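Local coordinates for putative uncharacterized protein PH1404 (Pyrococcus horikoshii, PDB 3AF6) that probably terminates transcription by cutting nascent RNA, acting as a zinc-dependent endonuclease and 5'-3' exonuclease of the metallo-beta-lactamase superfamily, at residues 545-550 with 559-564; 425-430 with 531-536; 13-18 with 35-40. One frame throughout, in Å; residues are numbered along the deposited sequence.

Contact 1. Residues 545-550 with 559-564; sequences IIFVSY and QVQSGI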
ATOM      1  N   ILE A 545     -27.140   4.701  -8.903  1.00 48.51           N
ATOM      2  CA  ILE A 545     -26.010   4.326  -8.070  1.00 47.05           C
ATOM      3  C   ILE A 545     -25.380   3.087  -8.713  1.00 46.50           C
ATOM      4  O   ILE A 545     -26.079   2.147  -9.089  1.00 45.87           O
ATOM      5  CB  ILE A 545     -26.444   4.047  -6.604  1.00 45.14           C
ATOM      6  CG1 ILE A 545     -25.201   3.949  -5.721  1.00 45.09           C
ATOM      7  CG2 ILE A 545     -27.288   2.780  -6.523  1.00 43.32           C
ATOM      8  CD1 ILE A 545     -25.502   3.824  -4.244  1.00 46.68           C
ATOM      9  N   ILE A 546     -24.061   3.107  -8.864  1.00 47.07           N
ATOM     10  CA  ILE A 546     -23.345   1.998  -9.482  1.00 47.57           C
ATOM     11  C   ILE A 546     -22.249   1.445  -8.572  1.00 47.45           C
ATOM     12  O   ILE A 546     -21.304   2.150  -8.222  1.00 48.82           O
ATOM     13  CB  ILE A 546     -22.681   2.449 -10.814  1.00 49.22           C
ATOM     14  CG1 ILE A 546     -23.737   2.989 -11.781  1.00 49.39           C
ATOM     15  CG2 ILE A 546     -21.945   1.286 -11.451  1.00 48.08           C
ATOM     16  CD1 ILE A 546     -23.146   3.610 -13.028  1.00 52.08           C
ATOM     17  N   PHE A 547     -22.372   0.184  -8.187  1.00 47.17           N
ATOM     18  CA  PHE A 547     -21.347  -0.428  -7.346  1.00 48.50           C
ATOM     19  C   PHE A 547     -20.306  -1.022  -8.281  1.00 49.33           C
ATOM     20  O   PHE A 547     -20.642  -1.774  -9.202  1.00 49.45           O
ATOM     21  CB  PHE A 547     -21.958  -1.512  -6.442  1.00 47.39           C
ATOM     22  CG  PHE A 547     -22.881  -0.960  -5.390  1.00 47.28           C
ATOM     23  CD1 PHE A 547     -22.374  -0.206  -4.330  1.00 46.34           C
ATOM     24  CD2 PHE A 547     -24.259  -1.123  -5.496  1.00 46.34           C
ATOM     25  CE1 PHE A 547     -23.227   0.384  -3.395  1.00 46.17           C
ATOM     26  CE2 PHE A 547     -25.116  -0.538  -4.567  1.00 45.55           C
ATOM     27  CZ  PHE A 547     -24.596   0.218  -3.515  1.00 46.64           C
ATOM     28  N   VAL A 548     -19.046  -0.658  -8.058  1.00 49.05           N
ATOM     29  CA  VAL A 548     -17.947  -1.132  -8.886  1.00 50.15           C
ATOM     30  C   VAL A 548     -16.902  -1.821  -8.025  1.00 51.91           C
ATOM     31  O   VAL A 548     -15.737  -1.943  -8.403  1.00 53.44           O
ATOM     32  CB  VAL A 548     -17.276   0.035  -9.636  1.00 49.27           C
ATOM     33  CG1 VAL A 548     -18.285   0.730 -10.532  1.00 48.48           C
ATOM     34  CG2 VAL A 548     -16.679   1.012  -8.635  1.00 47.76           C
ATOM     35  N   SER A 549     -17.327  -2.259  -6.849  1.00 53.35           N
ATOM     36  CA  SER A 549     -16.433  -2.947  -5.941  1.00 54.60           C
ATOM     37  C   SER A 549     -17.208  -3.934  -5.090  1.00 55.72           C
ATOM     38  O   SER A 549     -18.435  -3.855  -4.971  1.00 55.34           O
ATOM     39  CB  SER A 549     -15.702  -1.948  -5.041  1.00 54.19           C
ATOM     40  OG  SER A 549     -16.611  -1.227  -4.233  1.00 57.21           O
ATOM     41  N   TYR A 550     -16.470  -4.875  -4.516  1.00 56.16           N
ATOM     42  CA  TYR A 550     -17.033  -5.896  -3.654  1.00 56.12           C
ATOM     43  C   TYR A 550     -17.709  -5.222  -2.474  1.00 55.16           C
ATOM     44  O   TYR A 550     -17.095  -4.395  -1.797  1.00 54.14           O
ATOM     45  CB  TYR A 550     -15.917  -6.805  -3.129  1.00 56.23           C
ATOM     46  CG  TYR A 550     -16.404  -7.964  -2.289  1.00 55.95           C
ATOM     47  CD1 TYR A 550     -17.163  -8.986  -2.861  1.00 54.25           C
ATOM     48  CD2 TYR A 550     -16.090  -8.053  -0.931  1.00 54.43           C
ATOM     49  CE1 TYR A 550     -17.592 -10.073  -2.107  1.00 54.72           C
ATOM     50  CE2 TYR A 550     -16.521  -9.142  -0.162  1.00 54.38           C
ATOM     51  CZ  TYR A 550     -17.269 -10.148  -0.761  1.00 54.27           C
ATOM     52  OH  TYR A 550     -17.690 -11.241  -0.034  1.00 53.36           O
ATOM     53  N   GLN A 559     -26.337  -4.009   1.410  1.00 60.19           N
ATOM     54  CA  GLN A 559     -27.740  -3.877   1.748  1.00 60.34           C
ATOM     55  C   GLN A 559     -28.492  -3.219   0.593  1.00 59.09           C
ATOM     56  O   GLN A 559     -29.514  -3.732   0.136  1.00 59.02           O
ATOM     57  CB  GLN A 559     -27.865  -3.055   3.027  1.00 62.59           C
ATOM     58  CG  GLN A 559     -29.222  -3.115   3.690  1.00 66.21           C
ATOM     59  CD  GLN A 559     -29.154  -2.727   5.156  1.00 67.17           C
ATOM     60  OE1 GLN A 559     -28.722  -1.626   5.501  1.00 68.44           O
ATOM     61  NE2 GLN A 559     -29.576  -3.635   6.028  1.00 67.48           N
ATOM     62  N   VAL A 560     -27.976  -2.089   0.118  1.00 57.39           N
ATOM     63  CA  VAL A 560     -28.585  -1.369  -0.997  1.00 57.32           C
ATOM     64  C   VAL A 560     -28.482  -2.197  -2.280  1.00 58.19           C
ATOM     65  O   VAL A 560     -29.447  -2.337  -3.038  1.00 56.30           O
ATOM     66  CB  VAL A 560     -27.874  -0.029  -1.247  1.00 55.68           C
ATOM     67  CG1 VAL A 560     -28.452   0.644  -2.482  1.00 54.38           C
ATOM     68  CG2 VAL A 560     -27.999   0.859  -0.028  1.00 53.87           C
ATOM     69  N   GLN A 561     -27.288  -2.741  -2.500  1.00 58.73           N
ATOM     70  CA  GLN A 561     -26.981  -3.556  -3.665  1.00 57.94           C
ATOM     71  C   GLN A 561     -27.852  -4.803  -3.728  1.00 57.88           C
ATOM     72  O   GLN A 561     -28.036  -5.385  -4.791  1.00 58.51           O
ATOM     73  CB  GLN A 561     -25.510  -3.967  -3.618  1.00 57.43           C
ATOM     74  CG  GLN A 561     -24.993  -4.612  -4.884  1.00 57.98           C
ATOM     75  CD  GLN A 561     -23.662  -5.311  -4.679  1.00 58.70           C
ATOM     76  OE1 GLN A 561     -22.835  -5.374  -5.590  1.00 59.89           O
ATOM     77  NE2 GLN A 561     -23.455  -5.853  -3.482  1.00 56.83           N
ATOM     78  N   SER A 562     -28.391  -5.210  -2.585  1.00 59.06           N
ATOM     79  CA  SER A 562     -29.223  -6.410  -2.523  1.00 60.54           C
ATOM     80  C   SER A 562     -30.682  -6.189  -2.880  1.00 60.90           C
ATOM     81  O   SER A 562     -31.435  -7.148  -3.047  1.00 60.37           O
ATOM     82  CB  SER A 562     -29.130  -7.042  -1.135  1.00 60.82           C
ATOM     83  OG  SER A 562     -27.826  -7.553  -0.913  1.00 63.29           O
ATOM     84  N   GLY A 563     -31.084  -4.929  -2.989  1.00 61.59           N
ATOM     85  CA  GLY A 563     -32.457  -4.645  -3.339  1.00 62.75           C
ATOM     86  C   GLY A 563     -33.283  -4.001  -2.247  1.00 64.68           C
ATOM     87  O   GLY A 563     -34.348  -3.456  -2.542  1.00 64.73           O
ATOM     88  N   ILE A 564     -32.820  -4.056  -0.998  1.00 66.09           N
ATOM     89  CA  ILE A 564     -33.572  -3.449   0.105  1.00 67.68           C
ATOM     90  C   ILE A 564     -33.968  -2.036  -0.316  1.00 69.25           C
ATOM     91  O   ILE A 564     -33.125  -1.254  -0.762  1.00 70.04           O
ATOM     92  CB  ILE A 564     -32.738  -3.372   1.406  1.00 66.93           C
ATOM     93  CG1 ILE A 564     -32.126  -4.737   1.732  1.00 66.92           C
ATOM     94  CG2 ILE A 564     -33.622  -2.927   2.554  1.00 65.31           C
ATOM     95  CD1 ILE A 564     -33.136  -5.849   1.908  1.00 68.83           C
TER
HETATM   96  O   HOH W   1     -19.850  -6.551  -6.134  1.00 50.97           O
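Phe547, at the end of strand 544-547, lies opposite Gln561 in the last turn of helix 556-561, their CA atoms 7.4 Å apart, and no direct hydrogen bond crosses between the two backbones. The contact is carried by the Phe547 ring and two successive helix residues. Gln561 CB lies 3.6 Å from ring atom CE2, and Gln561 CG is equally near CD2, so the aliphatic part of the glutamine crosses the CD2-CE2 portion of the ring at a slant; the ring plane makes 59° with that of the amide. Val560 meets the far end instead: its CB stands 4.0 Å from Phe547 CZ, at the ring edge and close to its plane. Within the parallel sheet of the beta-CASP domain, strands 544-547 and 584-587 are neighbours, and helix 556-561 belongs to the connection between them. The ring therefore lies between sheet and helix, with Val585 and Pro429 also against it. Gln561 CG points opposite its own backbone N (chi1 -170°), and the extended chain carries the amide past the ring. There OE1 accepts a hydrogen bond from a water, 3.3 Å away, that also donates to Ser549 O; Thr587 OG1 is a further partner of OE1. Gly563, with positive phi (112°), leaves the helical conformation in a Schellman motif, its N bonded to Val560 O at 3.1 Å.

Contact 2. Residues 425-430 with 531-536; sequences KVLIPA and VEYFKQ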
ATOM      1  N   LYS A 425     -28.367  12.132 -11.734  1.00 65.61           N
ATOM      2  CA  LYS A 425     -26.962  12.082 -11.364  1.00 62.88           C
ATOM      3  C   LYS A 425     -26.544  10.638 -11.141  1.00 59.55           C
ATOM      4  O   LYS A 425     -27.366   9.779 -10.800  1.00 58.11           O
ATOM      5  CB  LYS A 425     -26.727  12.896 -10.091  1.00 64.86           C
ATOM      6  CG  LYS A 425     -27.079  14.356 -10.247  1.00 66.04           C
ATOM      7  CD  LYS A 425     -26.889  15.135  -8.963  1.00 66.27           C
ATOM      8  CE  LYS A 425     -27.420  16.545  -9.144  1.00 67.75           C
ATOM      9  NZ  LYS A 425     -28.806  16.493  -9.704  1.00 67.93           N
ATOM     10  N   VAL A 426     -25.265  10.366 -11.350  1.00 55.52           N
ATOM     11  CA  VAL A 426     -24.765   9.024 -11.156  1.00 52.77           C
ATOM     12  C   VAL A 426     -23.794   9.013  -9.998  1.00 51.73           C
ATOM     13  O   VAL A 426     -22.775   9.709 -10.017  1.00 52.50           O
ATOM     14  CB  VAL A 426     -24.049   8.505 -12.395  1.00 52.26           C
ATOM     15  CG1 VAL A 426     -23.624   7.056 -12.170  1.00 52.65           C
ATOM     16  CG2 VAL A 426     -24.958   8.622 -13.600  1.00 52.40           C
ATOM     17  N   LEU A 427     -24.127   8.230  -8.980  1.00 49.99           N
ATOM     18  CA  LEU A 427     -23.273   8.123  -7.807  1.00 48.55           C
ATOM     19  C   LEU A 427     -22.425   6.870  -7.897  1.00 46.44           C
ATOM     20  O   LEU A 427     -22.944   5.752  -8.011  1.00 45.68           O
ATOM     21  CB  LEU A 427     -24.110   8.077  -6.522  1.00 48.38           C
ATOM     22  CG  LEU A 427     -23.273   7.818  -5.264  1.00 48.16           C
ATOM     23  CD1 LEU A 427     -22.281   8.958  -5.076  1.00 46.76           C
ATOM     24  CD2 LEU A 427     -24.178   7.667  -4.058  1.00 47.26           C
ATOM     25  N   ILE A 428     -21.114   7.061  -7.848  1.00 45.01           N
ATOM     26  CA  ILE A 428     -20.197   5.933  -7.910  1.00 44.65           C
ATOM     27  C   ILE A 428     -19.359   5.880  -6.643  1.00 44.42           C
ATOM     28  O   ILE A 428     -18.360   6.594  -6.502  1.00 44.99           O
ATOM     29  CB  ILE A 428     -19.265   6.010  -9.160  1.00 43.59           C
ATOM     30  CG1 ILE A 428     -20.101   5.896 -10.444  1.00 44.22           C
ATOM     31  CG2 ILE A 428     -18.236   4.883  -9.125  1.00 40.95           C
ATOM     32  CD1 ILE A 428     -19.283   5.960 -11.724  1.00 43.09           C
ATOM     33  N   PRO A 429     -19.772   5.043  -5.686  1.00 44.42           N
ATOM     34  CA  PRO A 429     -19.001   4.943  -4.446  1.00 45.05           C
ATOM     35  C   PRO A 429     -17.744   4.131  -4.713  1.00 44.54           C
ATOM     36  O   PRO A 429     -17.789   3.148  -5.454  1.00 43.93           O
ATOM     37  CB  PRO A 429     -19.972   4.254  -3.492  1.00 44.06           C
ATOM     38  CG  PRO A 429     -20.761   3.390  -4.398  1.00 45.99           C
ATOM     39  CD  PRO A 429     -21.015   4.261  -5.604  1.00 44.17           C
ATOM     40  N   ALA A 430     -16.627   4.561  -4.129  1.00 43.87           N
ATOM     41  CA  ALA A 430     -15.345   3.878  -4.296  1.00 45.28           C
ATOM     42  C   ALA A 430     -14.329   4.389  -3.275  1.00 46.74           C
ATOM     43  O   ALA A 430     -14.353   5.566  -2.897  1.00 47.28           O
ATOM     44  CB  ALA A 430     -14.815   4.093  -5.714  1.00 43.52           C
ATOM     45  N   VAL A 531     -21.902   8.459   1.662  1.00 51.57           N
ATOM     46  CA  VAL A 531     -23.144   8.231   2.387  1.00 51.82           C
ATOM     47  C   VAL A 531     -24.126   9.404   2.304  1.00 52.13           C
ATOM     48  O   VAL A 531     -25.337   9.205   2.220  1.00 51.80           O
ATOM     49  CB  VAL A 531     -22.853   7.905   3.860  1.00 50.94           C
ATOM     50  CG1 VAL A 531     -24.148   7.730   4.625  1.00 50.85           C
ATOM     51  CG2 VAL A 531     -22.019   6.637   3.938  1.00 52.04           C
ATOM     52  N   GLU A 532     -23.607  10.623   2.314  1.00 52.75           N
ATOM     53  CA  GLU A 532     -24.470  11.790   2.235  1.00 55.03           C
ATOM     54  C   GLU A 532     -25.180  11.812   0.892  1.00 54.38           C
ATOM     55  O   GLU A 532     -26.399  11.972   0.835  1.00 54.11           O
ATOM     56  CB  GLU A 532     -23.658  13.070   2.414  1.00 59.21           C
ATOM     57  CG  GLU A 532     -24.504  14.329   2.447  1.00 66.05           C
ATOM     58  CD  GLU A 532     -23.683  15.568   2.763  1.00 72.02           C
ATOM     59  OE1 GLU A 532     -24.230  16.694   2.648  1.00 74.48           O
ATOM     60  OE2 GLU A 532     -22.489  15.415   3.129  1.00 74.66           O
ATOM     61  N   TYR A 533     -24.410  11.649  -0.184  1.00 54.34           N
ATOM     62  CA  TYR A 533     -24.967  11.623  -1.533  1.00 51.48           C
ATOM     63  C   TYR A 533     -26.032  10.547  -1.570  1.00 52.67           C
ATOM     64  O   TYR A 533     -27.160  10.800  -1.989  1.00 53.60           O
ATOM     65  CB  TYR A 533     -23.887  11.293  -2.567  1.00 48.15           C
ATOM     66  CG  TYR A 533     -22.846  12.369  -2.757  1.00 43.48           C
ATOM     67  CD1 TYR A 533     -23.180  13.595  -3.326  1.00 41.77           C
ATOM     68  CD2 TYR A 533     -21.528  12.167  -2.355  1.00 41.87           C
ATOM     69  CE1 TYR A 533     -22.225  14.596  -3.490  1.00 42.23           C
ATOM     70  CE2 TYR A 533     -20.563  13.162  -2.511  1.00 40.73           C
ATOM     71  CZ  TYR A 533     -20.920  14.373  -3.078  1.00 42.05           C
ATOM     72  OH  TYR A 533     -19.978  15.365  -3.220  1.00 44.61           O
ATOM     73  N   PHE A 534     -25.677   9.346  -1.119  1.00 53.93           N
ATOM     74  CA  PHE A 534     -26.628   8.239  -1.114  1.00 57.81           C
ATOM     75  C   PHE A 534     -27.953   8.655  -0.495  1.00 60.01           C
ATOM     76  O   PHE A 534     -28.987   8.653  -1.166  1.00 60.52           O
ATOM     77  CB  PHE A 534     -26.085   7.036  -0.345  1.00 57.48           C
ATOM     78  CG  PHE A 534     -27.111   5.954  -0.128  1.00 57.39           C
ATOM     79  CD1 PHE A 534     -27.590   5.207  -1.198  1.00 56.98           C
ATOM     80  CD2 PHE A 534     -27.630   5.711   1.143  1.00 57.59           C
ATOM     81  CE1 PHE A 534     -28.574   4.233  -1.011  1.00 57.42           C
ATOM     82  CE2 PHE A 534     -28.615   4.742   1.342  1.00 58.20           C
ATOM     83  CZ  PHE A 534     -29.088   4.000   0.259  1.00 57.81           C
ATOM     84  N   LYS A 535     -27.906   9.004   0.790  1.00 62.09           N
ATOM     85  CA  LYS A 535     -29.090   9.434   1.530  1.00 62.99           C
ATOM     86  C   LYS A 535     -29.930  10.423   0.735  1.00 63.22           C
ATOM     87  O   LYS A 535     -31.143  10.254   0.595  1.00 63.08           O
ATOM     88  CB  LYS A 535     -28.687  10.110   2.846  1.00 64.62           C
ATOM     89  CG  LYS A 535     -28.240   9.185   3.959  1.00 66.91           C
ATOM     90  CD  LYS A 535     -27.916   9.997   5.207  1.00 69.25           C
ATOM     91  CE  LYS A 535     -27.576   9.105   6.392  1.00 71.92           C
ATOM     92  NZ  LYS A 535     -27.262   9.892   7.620  1.00 72.33           N
ATOM     93  N   GLN A 536     -29.277  11.456   0.211  1.00 62.50           N
ATOM     94  CA  GLN A 536     -29.980  12.487  -0.526  1.00 63.09           C
ATOM     95  C   GLN A 536     -30.442  12.160  -1.934  1.00 64.11           C
ATOM     96  O   GLN A 536     -31.336  12.827  -2.453  1.00 64.82           O
ATOM     97  CB  GLN A 536     -29.146  13.763  -0.546  1.00 63.75           C
ATOM     98  CG  GLN A 536     -29.014  14.399   0.823  1.00 65.37           C
ATOM     99  CD  GLN A 536     -28.670  15.868   0.747  1.00 67.51           C
ATOM    100  OE1 GLN A 536     -29.366  16.642   0.088  1.00 69.17           O
ATOM    101  NE2 GLN A 536     -27.599  16.267   1.428  1.00 68.30           N
TER
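Leu427 of strand 425-429 reaches toward helix 529-537 and sets its two methyls against Tyr533 and Phe534. CD1 lies 3.8 Å from Tyr533 CB and sits obliquely to the phenol ring, while CD2 lies between Tyr533 CB, at 3.9 Å, and the helix backbone, 3.7 Å from Phe534 N, with Phe534 CB a little further off at 4.2 Å. Leucine CG stands opposite the backbone N (chi1 174°), which directs the fork at the helix. The two aromatic side chains set out near the leucine, but their rings lead away from it: Tyr533 toward Asp459, to which its OH is hydrogen-bonded, and Phe534 toward Ile545 and Ile567. This is the close side, with all three residues buried where the helix covers the parallel beta-CASP sheet; Ile518 of the adjoining strand touches both Leu427 and Tyr533. Val531, Glu532, Lys535 and Gln536 form the partly exposed side, without contact to segment 425-430; Val531 and Lys535 pack on Met569, Glu532 and Gln536 on Gln507. No hydrogen bond joins the two segments, and the 114 Å² buried between them is modest, so their attachment rests on apolar contact through one leucine, with the tyrosine's polar end satisfied elsewhere.

Contact 3. Residues 13-18 with 35-40; sequences QILRDI and IEFEGP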
ATOM      1  N   GLN A  13      29.364  -8.265  17.539  1.00 80.94           N
ATOM      2  CA  GLN A  13      30.291  -9.380  17.533  1.00 81.64           C
ATOM      3  C   GLN A  13      30.393  -9.811  16.068  1.00 81.44           C
ATOM      4  O   GLN A  13      31.444 -10.251  15.602  1.00 81.97           O
ATOM      5  CB  GLN A  13      29.714 -10.499  18.397  1.00 83.16           C
ATOM      6  CG  GLN A  13      30.597 -11.709  18.597  1.00 85.22           C
ATOM      7  CD  GLN A  13      29.927 -12.740  19.494  1.00 86.71           C
ATOM      8  OE1 GLN A  13      29.578 -12.450  20.644  1.00 86.12           O
ATOM      9  NE2 GLN A  13      29.736 -13.949  18.969  1.00 87.26           N
ATOM     10  N   ILE A  14      29.282  -9.662  15.350  1.00 81.45           N
ATOM     11  CA  ILE A  14      29.194 -10.006  13.931  1.00 81.04           C
ATOM     12  C   ILE A  14      29.796  -8.886  13.084  1.00 81.32           C
ATOM     13  O   ILE A  14      30.402  -9.143  12.047  1.00 81.11           O
ATOM     14  CB  ILE A  14      27.717 -10.225  13.496  1.00 79.77           C
ATOM     15  CG1 ILE A  14      27.127 -11.416  14.256  1.00 77.96           C
ATOM     16  CG2 ILE A  14      27.636 -10.448  11.990  1.00 78.38           C
ATOM     17  CD1 ILE A  14      25.685 -11.707  13.927  1.00 77.49           C
ATOM     18  N   LEU A  15      29.608  -7.645  13.529  1.00 81.96           N
ATOM     19  CA  LEU A  15      30.151  -6.479  12.834  1.00 82.61           C
ATOM     20  C   LEU A  15      31.670  -6.553  12.920  1.00 84.11           C
ATOM     21  O   LEU A  15      32.387  -6.138  12.012  1.00 84.25           O
ATOM     22  CB  LEU A  15      29.666  -5.184  13.499  1.00 80.73           C
ATOM     23  CG  LEU A  15      28.252  -4.689  13.193  1.00 79.41           C
ATOM     24  CD1 LEU A  15      27.885  -3.552  14.129  1.00 77.87           C
ATOM     25  CD2 LEU A  15      28.178  -4.234  11.749  1.00 77.91           C
ATOM     26  N   ARG A  16      32.145  -7.092  14.033  1.00 85.63           N
ATOM     27  CA  ARG A  16      33.568  -7.246  14.285  1.00 86.56           C
ATOM     28  C   ARG A  16      34.192  -8.154  13.222  1.00 87.87           C
ATOM     29  O   ARG A  16      35.402  -8.134  13.006  1.00 88.02           O
ATOM     30  CB  ARG A  16      33.753  -7.829  15.684  1.00 85.68           C
ATOM     31  CG  ARG A  16      35.156  -7.793  16.238  1.00 83.52           C
ATOM     32  CD  ARG A  16      35.115  -8.184  17.702  1.00 82.85           C
ATOM     33  NE  ARG A  16      34.424  -7.177  18.505  1.00 82.80           N
ATOM     34  CZ  ARG A  16      33.637  -7.447  19.544  1.00 82.08           C
ATOM     35  NH1 ARG A  16      33.061  -6.457  20.213  1.00 80.66           N
ATOM     36  NH2 ARG A  16      33.411  -8.705  19.903  1.00 81.62           N
ATOM     37  N   ASP A  17      33.359  -8.951  12.560  1.00 89.54           N
ATOM     38  CA  ASP A  17      33.835  -9.843  11.507  1.00 91.63           C
ATOM     39  C   ASP A  17      33.552  -9.207  10.151  1.00 92.93           C
ATOM     40  O   ASP A  17      34.216  -9.507   9.161  1.00 92.45           O
ATOM     41  CB  ASP A  17      33.149 -11.208  11.602  1.00 91.39           C
ATOM     42  CG  ASP A  17      33.451 -11.921  12.906  1.00 92.18           C
ATOM     43  OD1 ASP A  17      33.031 -13.089  13.062  1.00 91.77           O
ATOM     44  OD2 ASP A  17      34.106 -11.310  13.778  1.00 92.72           O
ATOM     45  N   ILE A  18      32.553  -8.332  10.115  1.00 95.14           N
ATOM     46  CA  ILE A  18      32.200  -7.624   8.890  1.00 97.70           C
ATOM     47  C   ILE A  18      33.306  -6.597   8.673  1.00 99.38           C
ATOM     48  O   ILE A  18      33.872  -6.480   7.587  1.00 99.67           O
ATOM     49  CB  ILE A  18      30.846  -6.869   9.030  1.00 97.76           C
ATOM     50  CG1 ILE A  18      29.695  -7.863   9.231  1.00 97.79           C
ATOM     51  CG2 ILE A  18      30.600  -6.003   7.799  1.00 96.83           C
ATOM     52  CD1 ILE A  18      29.399  -8.731   8.024  1.00 97.63           C
ATOM     53  N   ILE A  35      30.988   1.734  10.737  1.00 95.97           N
ATOM     54  CA  ILE A  35      30.227   0.746   9.986  1.00 92.13           C
ATOM     55  C   ILE A  35      29.172   0.197  10.934  1.00 88.83           C
ATOM     56  O   ILE A  35      29.481  -0.564  11.846  1.00 88.76           O
ATOM     57  CB  ILE A  35      31.122  -0.407   9.494  1.00 92.52           C
ATOM     58  CG1 ILE A  35      32.246   0.151   8.623  1.00 93.26           C
ATOM     59  CG2 ILE A  35      30.302  -1.396   8.682  1.00 92.15           C
ATOM     60  CD1 ILE A  35      33.196  -0.900   8.101  1.00 94.24           C
ATOM     61  N   GLU A  36      27.929   0.606  10.720  1.00 84.90           N
ATOM     62  CA  GLU A  36      26.819   0.166  11.556  1.00 81.28           C
ATOM     63  C   GLU A  36      25.693  -0.414  10.709  1.00 77.53           C
ATOM     64  O   GLU A  36      25.732  -0.352   9.480  1.00 77.46           O
ATOM     65  CB  GLU A  36      26.283   1.346  12.368  1.00 82.93           C
ATOM     66  CG  GLU A  36      25.996   2.584  11.529  1.00 86.11           C
ATOM     67  CD  GLU A  36      25.213   3.646  12.284  1.00 88.49           C
ATOM     68  OE1 GLU A  36      25.565   3.921  13.454  1.00 88.39           O
ATOM     69  OE2 GLU A  36      24.253   4.207  11.703  1.00 89.03           O
ATOM     70  N   PHE A  37      24.693  -0.984  11.375  1.00 72.43           N
ATOM     71  CA  PHE A  37      23.543  -1.553  10.683  1.00 67.37           C
ATOM     72  C   PHE A  37      22.379  -0.573  10.750  1.00 66.81           C
ATOM     73  O   PHE A  37      22.055  -0.060  11.819  1.00 67.56           O
ATOM     74  CB  PHE A  37      23.119  -2.876  11.329  1.00 61.72           C
ATOM     75  CG  PHE A  37      23.839  -4.081  10.791  1.00 56.08           C
ATOM     76  CD1 PHE A  37      23.767  -4.406   9.443  1.00 53.74           C
ATOM     77  CD2 PHE A  37      24.563  -4.911  11.637  1.00 54.10           C
ATOM     78  CE1 PHE A  37      24.405  -5.544   8.944  1.00 52.24           C
ATOM     79  CE2 PHE A  37      25.202  -6.048  11.148  1.00 51.80           C
ATOM     80  CZ  PHE A  37      25.123  -6.365   9.801  1.00 50.20           C
ATOM     81  N   GLU A  38      21.771  -0.297   9.604  1.00 66.15           N
ATOM     82  CA  GLU A  38      20.617   0.596   9.541  1.00 66.72           C
ATOM     83  C   GLU A  38      19.498  -0.208   8.914  1.00 65.76           C
ATOM     84  O   GLU A  38      19.490  -0.427   7.703  1.00 64.55           O
ATOM     85  CB  GLU A  38      20.909   1.825   8.679  1.00 68.31           C
ATOM     86  CG  GLU A  38      21.341   3.045   9.473  1.00 69.45           C
ATOM     87  CD  GLU A  38      21.578   4.252   8.591  1.00 70.33           C
ATOM     88  OE1 GLU A  38      20.648   4.650   7.848  1.00 68.65           O
ATOM     89  OE2 GLU A  38      22.699   4.803   8.647  1.00 71.30           O
ATOM     90  N   GLY A  39      18.551  -0.647   9.740  1.00 64.77           N
ATOM     91  CA  GLY A  39      17.475  -1.459   9.215  1.00 64.20           C
ATOM     92  C   GLY A  39      18.171  -2.617   8.529  1.00 64.45           C
ATOM     93  O   GLY A  39      19.290  -2.965   8.908  1.00 63.41           O
ATOM     94  N   PRO A  40      17.559  -3.222   7.505  1.00 64.70           N
ATOM     95  CA  PRO A  40      18.165  -4.349   6.790  1.00 66.32           C
ATOM     96  C   PRO A  40      19.573  -4.081   6.246  1.00 68.24           C
ATOM     97  O   PRO A  40      20.434  -4.960   6.288  1.00 67.76           O
ATOM     98  CB  PRO A  40      17.170  -4.617   5.664  1.00 66.34           C
ATOM     99  CG  PRO A  40      15.870  -4.209   6.268  1.00 65.89           C
ATOM    100  CD  PRO A  40      16.221  -2.924   6.977  1.00 64.51           C
TER
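Leu15, Phe37 and Ile35 bury most of the 227 Å² between these segments, and they join the first helix of the KHa domain to its first strand. The order helix 11-22, strands 32-38 and 41-46, helix 59-66 and strand 70-74, with the last two strands parallel, is consistent with a type II KH fold. Leu15 has the largest share. Its CG lies opposite the carbonyl carbon (chi1 -79°), which sends the branched end toward the strand, where CD2 comes to 3.5 Å from Phe37 CE2 and CG to 3.9 Å from the same atom. The methyl meets the ring obliquely, and the leucine and phenylalanine side chains run past each other in opposite directions. The CB of Phe37 does not point at the helix; the ring bends back to it, also touches Val11 and is stacked with Tyr179. Two residues earlier, Ile35 directs its side chain to the same helix, where it packs on Val22, and also touches Leu42 of the next strand. Glu36 between them points away from the helix and forms a salt bridge with Arg172 of helix 164-178, in keeping with strand alternation. The backbone of Ile35 takes part as well: its O lies 3.9 Å from Leu15 CD2 and 4.1 Å from Leu15 CD1, and accepts a hydrogen bond from Arg19 NH2.

Along the chain contact 3 closes first, then contact 2, then contact 1. Contacts 1 and 2 belong to the beta-CASP domain, with centres 11 Å apart, and share its parallel sheet: strands 425-429 and 544-547 are neighbours, joined by a probable hydrogen bond from Ile546 N to Leu427 O at 3.0 Å. Helix 529-537 leads into strand 544-547, and Val560 packs on Phe534, so the two helical segments also meet. Contact 3 lies in the KH region, on the opposite side of the chain's centre; its centre is about 55 Å from each of the others, and the nearest atoms are about 33 Å away. Contacts 1 and 2 thus attach helices to one beta-CASP sheet, while the distant KH contact packs independently of them.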